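Local structure of protein interacting with Hsp90 1 (Saccharomyces cerevisiae, 4CHH) at residues Pro83-Gln87 and Asn88-Ile92; Glu133-Val136 and Glu137-Leu140. The protein takes part in pre-rRNA processing and in the R2TP complex and interacts with Hsp90, the present chain being its N-terminal domain. All coordinates share one frame; numbering follows the deposited sequence.

Contact 1: residues Pro83-Gln87 and Asn88-Ile92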
loop_
_atom_site.group_PDB
_atom_site.type_symbol
_atom_site.label_atom_id
_atom_site.label_comp_id
_atom_site.label_asym_id
_atom_site.label_seq_id
_atom_site.Cartn_x
_atom_site.Cartn_y
_atom_site.Cartn_z
ATOM N N PRO A 83 -19.283 -9.849 -1.797
ATOM C CA PRO A 83 -20.033 -10.120 -0.564
ATOM C C PRO A 83 -19.104 -10.473 0.613
ATOM O O PRO A 83 -19.356 -10.019 1.718
ATOM C CB PRO A 83 -20.916 -11.309 -0.968
ATOM C CG PRO A 83 -21.134 -11.104 -2.444
ATOM C CD PRO A 83 -19.725 -10.760 -2.871
ATOM N N LEU A 84 -18.003 -11.218 0.367
ATOM C CA LEU A 84 -17.018 -11.568 1.417
ATOM C C LEU A 84 -16.295 -10.333 1.953
ATOM O O LEU A 84 -16.000 -10.272 3.146
ATOM C CB LEU A 84 -15.979 -12.580 0.915
ATOM C CG LEU A 84 -16.455 -13.996 0.655
ATOM C CD1 LEU A 84 -15.340 -14.806 0.027
ATOM C CD2 LEU A 84 -16.974 -14.671 1.960
ATOM N N ILE A 85 -16.046 -9.337 1.074
ATOM C CA ILE A 85 -15.414 -8.079 1.488
ATOM C C ILE A 85 -16.353 -7.345 2.450
ATOM O O ILE A 85 -15.905 -6.921 3.510
ATOM C CB ILE A 85 -15.014 -7.213 0.273
ATOM C CG1 ILE A 85 -13.825 -7.871 -0.476
ATOM C CG2 ILE A 85 -14.720 -5.714 0.716
ATOM C CD1 ILE A 85 -13.414 -7.135 -1.833
ATOM N N ILE A 86 -17.658 -7.264 2.115
ATOM C CA ILE A 86 -18.683 -6.632 2.972
ATOM C C ILE A 86 -18.744 -7.386 4.321
ATOM O O ILE A 86 -18.857 -6.756 5.372
ATOM C CB ILE A 86 -20.064 -6.588 2.247
ATOM C CG1 ILE A 86 -20.055 -5.539 1.120
ATOM C CG2 ILE A 86 -21.282 -6.379 3.216
ATOM C CD1 ILE A 86 -21.033 -5.878 -0.028
ATOM N N GLN A 87 -18.578 -8.709 4.286
ATOM C CA GLN A 87 -18.612 -9.540 5.510
ATOM C C GLN A 87 -17.295 -9.508 6.307
ATOM O O GLN A 87 -17.210 -10.213 7.323
ATOM C CB GLN A 87 -18.932 -10.992 5.152
ATOM C CG GLN A 87 -20.341 -11.217 4.567
ATOM C CD GLN A 87 -20.465 -12.594 3.932
ATOM O OE1 GLN A 87 -19.720 -13.536 4.240
ATOM N NE2 GLN A 87 -21.354 -12.726 2.972
ATOM N N ASN A 88 -16.240 -8.768 5.808
ATOM C CA ASN A 88 -14.894 -8.699 6.414
ATOM C C ASN A 88 -14.236 -10.076 6.461
ATOM O O ASN A 88 -13.466 -10.372 7.387
ATOM C CB ASN A 88 -14.937 -8.089 7.826
ATOM C CG ASN A 88 -15.320 -6.646 7.846
ATOM O OD1 ASN A 88 -14.830 -5.834 7.065
ATOM N ND2 ASN A 88 -16.196 -6.297 8.758
ATOM N N GLU A 89 -14.526 -10.902 5.445
ATOM C CA GLU A 89 -13.995 -12.258 5.358
ATOM C C GLU A 89 -12.980 -12.403 4.227
ATOM O O GLU A 89 -12.392 -13.475 4.063
ATOM C CB GLU A 89 -15.157 -13.254 5.191
ATOM C CG GLU A 89 -15.794 -13.598 6.524
ATOM C CD GLU A 89 -17.005 -14.506 6.431
ATOM O OE1 GLU A 89 -16.868 -15.648 5.933
ATOM O OE2 GLU A 89 -18.091 -14.083 6.890
ATOM N N TRP A 90 -12.722 -11.312 3.475
ATOM C CA TRP A 90 -11.754 -11.368 2.394
ATOM C C TRP A 90 -11.046 -10.027 2.269
ATOM O O TRP A 90 -11.687 -8.979 2.303
ATOM C CB TRP A 90 -12.475 -11.716 1.078
ATOM C CG TRP A 90 -11.612 -12.146 -0.070
ATOM C CD1 TRP A 90 -11.451 -13.426 -0.519
ATOM C CD2 TRP A 90 -10.968 -11.294 -1.044
ATOM N NE1 TRP A 90 -10.665 -13.434 -1.647
ATOM C CE2 TRP A 90 -10.360 -12.138 -1.996
ATOM C CE3 TRP A 90 -10.811 -9.896 -1.178
ATOM C CZ2 TRP A 90 -9.671 -11.634 -3.114
ATOM C CZ3 TRP A 90 -10.103 -9.399 -2.261
ATOM C CH2 TRP A 90 -9.544 -10.261 -3.219
ATOM N N GLU A 91 -9.733 -10.075 2.032
ATOM C CA GLU A 91 -8.917 -8.877 1.840
ATOM C C GLU A 91 -7.674 -9.207 1.077
ATOM O O GLU A 91 -7.164 -10.312 1.190
ATOM C CB GLU A 91 -8.533 -8.287 3.217
ATOM C CG GLU A 91 -8.106 -6.830 3.159
ATOM C CD GLU A 91 -8.330 -6.005 4.411
ATOM O OE1 GLU A 91 -9.434 -6.087 4.995
ATOM O OE2 GLU A 91 -7.431 -5.207 4.754
ATOM N N ILE A 92 -7.150 -8.248 0.328
ATOM C CA ILE A 92 -5.850 -8.412 -0.313
ATOM C C ILE A 92 -4.806 -8.101 0.795
ATOM O O ILE A 92 -4.788 -6.961 1.263
ATOM C CB ILE A 92 -5.676 -7.509 -1.573
ATOM C CG1 ILE A 92 -6.549 -7.984 -2.747
ATOM C CG2 ILE A 92 -4.187 -7.403 -1.976
ATOM C CD1 ILE A 92 -6.490 -7.110 -4.044
HETATM O O HOH W 1 -12.802 -7.224 4.014
HETATM O O HOH W 2 -18.196 -8.697 10.239
#
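Leu-84 and Ile-85, in the last turn of helix 78-86, pack against Trp-90 as the chain doubles back past the helix end. The CB atoms of Leu-84 and Trp-90 meet at 3.6 Å, and the two side chains run roughly perpendicular to each other. With CG opposite its own nitrogen (chi1 -165°), Trp-90 carries its six-membered ring beside Ile-85, whose CG1 lies 3.7 Å from Trp-90 CE3 and whose CD1 reaches on to CE3 and CZ3. The indole NE1 is taken by the carbonyl of Val-74, which helps fix the rotation of the ring. Farther out, CD2 of Leu-84 rests 4.0 Å from CB of Glu-89.

Two backbone bonds make the reversal. Glu-89 N gives a nearly straight bond (166°) of 2.8 Å to Leu-84 O, while Asn-88 N reaches Ile-85 O at 3.0 Å from well above the carbonyl plane. A water then donates to both Ile-85 O and Trp-90 O, the latter at 2.7 Å, bridging helix end and loop. Asn-88 takes a left-handed backbone conformation (phi 61°), which turns the chain out of the helix. Positive phi and bonds back into the final turn define a Schellman motif, here ending helix 78-86 at the surface of the PIH1 N-terminal domain.

Contact 2: residues Glu133-Val136 and Glu137-Leu140; sequences EILV and EWCL
Ile-134 sets its CG2 methyl opposite the backbone nitrogen while CG1 lies beside it (chi1 -72°), and Trp-138 turns CG away from its own carbonyl carbon, with a small second torsion (chi2 -25°) that swings the indole back along the helix. The two side chains therefore lie side by side, one turn apart, and CG2 of Ile-134 sits over a face of the indole. This is a CH-pi contact: Ile-134 CG2 is 3.5 Å from the centroid of the six-membered ring of Trp-138, only 13° off its normal. The carbonyl oxygen of Ile-134 also lies over a face, 3.5 Å from Trp-138 CG, while accepting the backbone bond from Trp-138 N. Replacing the indole of Trp-138 by the methyl of an alanine would probably leave CG2 of Ile-134 without its aromatic cover and open a gap beside Ile-85.

Elsewhere along the same two turns, CD1 of Leu-135 meets SG of Cys-139 at 3.8 Å, and Val-136 CG1 approaches Leu-140 CD1 more loosely, at 4.2 Å. Four successive i to i+4 bonds, from the Glu-137 to Leu-140 nitrogens back to the Glu-133 to Val-136 carbonyls, hold these pairs one turn apart. Glu-137, bent at its second torsion, turns its carboxylate outward to a salt bridge with Arg-153, though Glu-141 brings a like charge close.

Helix 129-147 lies between sheet and helix: Val-136, Cys-139 and Leu-140 rest on strand 29-47, Leu-135 and Leu-140 on strand 58-66, while Ile-134 packs on Phe-82 and Trp-138 on Ile-85 of helix 78-86.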
loop_
_atom_site.group_PDB
_atom_site.type_symbol
_atom_site.label_atom_id
_atom_site.label_comp_id
_atom_site.label_asym_id
_atom_site.label_seq_id
_atom_site.Cartn_x
_atom_site.Cartn_y
_atom_site.Cartn_z
ATOM N N GLU A 133 -10.397 0.119 -6.758
ATOM C CA GLU A 133 -10.833 1.192 -5.849
ATOM C C GLU A 133 -10.768 0.759 -4.384
ATOM O O GLU A 133 -10.359 1.539 -3.535
ATOM C CB GLU A 133 -12.289 1.601 -6.151
ATOM C CG GLU A 133 -12.435 2.562 -7.317
ATOM C CD GLU A 133 -13.773 2.465 -8.036
ATOM O OE1 GLU A 133 -14.746 1.948 -7.436
ATOM O OE2 GLU A 133 -13.841 2.900 -9.208
ATOM N N ILE A 134 -11.261 -0.455 -4.087
ATOM C CA ILE A 134 -11.233 -1.008 -2.726
ATOM C C ILE A 134 -9.755 -1.214 -2.286
ATOM O O ILE A 134 -9.408 -0.927 -1.132
ATOM C CB ILE A 134 -12.052 -2.319 -2.719
ATOM C CG1 ILE A 134 -13.579 -2.023 -2.839
ATOM C CG2 ILE A 134 -11.756 -3.186 -1.509
ATOM C CD1 ILE A 134 -14.455 -3.290 -3.142
ATOM N N LEU A 135 -8.892 -1.681 -3.207
ATOM C CA LEU A 135 -7.487 -1.906 -2.860
ATOM C C LEU A 135 -6.821 -0.547 -2.499
ATOM O O LEU A 135 -6.054 -0.471 -1.536
ATOM C CB LEU A 135 -6.756 -2.648 -4.020
ATOM C CG LEU A 135 -5.227 -3.011 -3.893
ATOM C CD1 LEU A 135 -4.339 -1.838 -4.276
ATOM C CD2 LEU A 135 -4.856 -3.598 -2.506
ATOM N N VAL A 136 -7.125 0.514 -3.267
ATOM C CA VAL A 136 -6.576 1.860 -3.007
ATOM C C VAL A 136 -6.981 2.330 -1.589
ATOM O O VAL A 136 -6.141 2.867 -0.874
ATOM C CB VAL A 136 -7.026 2.848 -4.119
ATOM C CG1 VAL A 136 -6.918 4.315 -3.663
ATOM C CG2 VAL A 136 -6.208 2.609 -5.387
ATOM N N GLU A 137 -8.278 2.133 -1.206
ATOM C CA GLU A 137 -8.798 2.459 0.113
ATOM C C GLU A 137 -8.041 1.673 1.209
ATOM O O GLU A 137 -7.666 2.269 2.222
ATOM C CB GLU A 137 -10.327 2.161 0.166
ATOM C CG GLU A 137 -10.955 2.411 1.543
ATOM C CD GLU A 137 -10.801 3.809 2.120
ATOM O OE1 GLU A 137 -10.733 4.788 1.342
ATOM O OE2 GLU A 137 -10.698 3.923 3.360
ATOM N N TRP A 138 -7.799 0.348 0.993
ATOM C CA TRP A 138 -7.042 -0.513 1.924
ATOM C C TRP A 138 -5.609 -0.026 2.125
ATOM O O TRP A 138 -5.099 -0.095 3.249
ATOM C CB TRP A 138 -7.009 -1.951 1.439
ATOM C CG TRP A 138 -8.296 -2.698 1.652
ATOM C CD1 TRP A 138 -9.256 -2.442 2.594
ATOM C CD2 TRP A 138 -8.755 -3.828 0.906
ATOM N NE1 TRP A 138 -10.301 -3.326 2.459
ATOM C CE2 TRP A 138 -9.996 -4.227 1.469
ATOM C CE3 TRP A 138 -8.206 -4.598 -0.134
ATOM C CZ2 TRP A 138 -10.698 -5.347 1.013
ATOM C CZ3 TRP A 138 -8.940 -5.669 -0.631
ATOM C CH2 TRP A 138 -10.170 -6.029 -0.066
ATOM N N CYS A 139 -4.966 0.460 1.036
ATOM C CA CYS A 139 -3.612 1.030 1.083
ATOM C C CYS A 139 -3.609 2.303 1.913
ATOM O O CYS A 139 -2.734 2.462 2.754
ATOM C CB CYS A 139 -3.065 1.276 -0.324
ATOM S SG CYS A 139 -2.681 -0.237 -1.221
ATOM N N LEU A 140 -4.611 3.187 1.726
ATOM C CA LEU A 140 -4.730 4.402 2.519
ATOM C C LEU A 140 -4.931 4.061 3.993
ATOM O O LEU A 140 -4.262 4.633 4.841
ATOM C CB LEU A 140 -5.893 5.281 2.025
ATOM C CG LEU A 140 -5.707 5.921 0.643
ATOM C CD1 LEU A 140 -7.051 6.251 0.018
ATOM C CD2 LEU A 140 -4.809 7.136 0.709
#

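From the N terminus, the chain first meets contact 1, which ends helix 78-86 and turns it into the loop before strand 95-103. Strands 95-103 and 109-118 and helix 119-127 follow before contact 2 forms within helix 129-147. Both are local, so they come in series, neither nesting nor crossing, and neither closes a long loop. In space their centres lie about 13 Å apart, and they meet chiefly round Trp-138: Ile-92 N is 3.3 Å from Trp-138 CZ3, and Ile-85 CD1 is 3.9 Å from Trp-138 CH2. Ile-92 CG2 also packs 3.9 Å from Leu-135 CD2. Trp-138 and Leu-135 thereby join helix 78-86 and its exit loop to helix 129-147, which itself packs on the sheet.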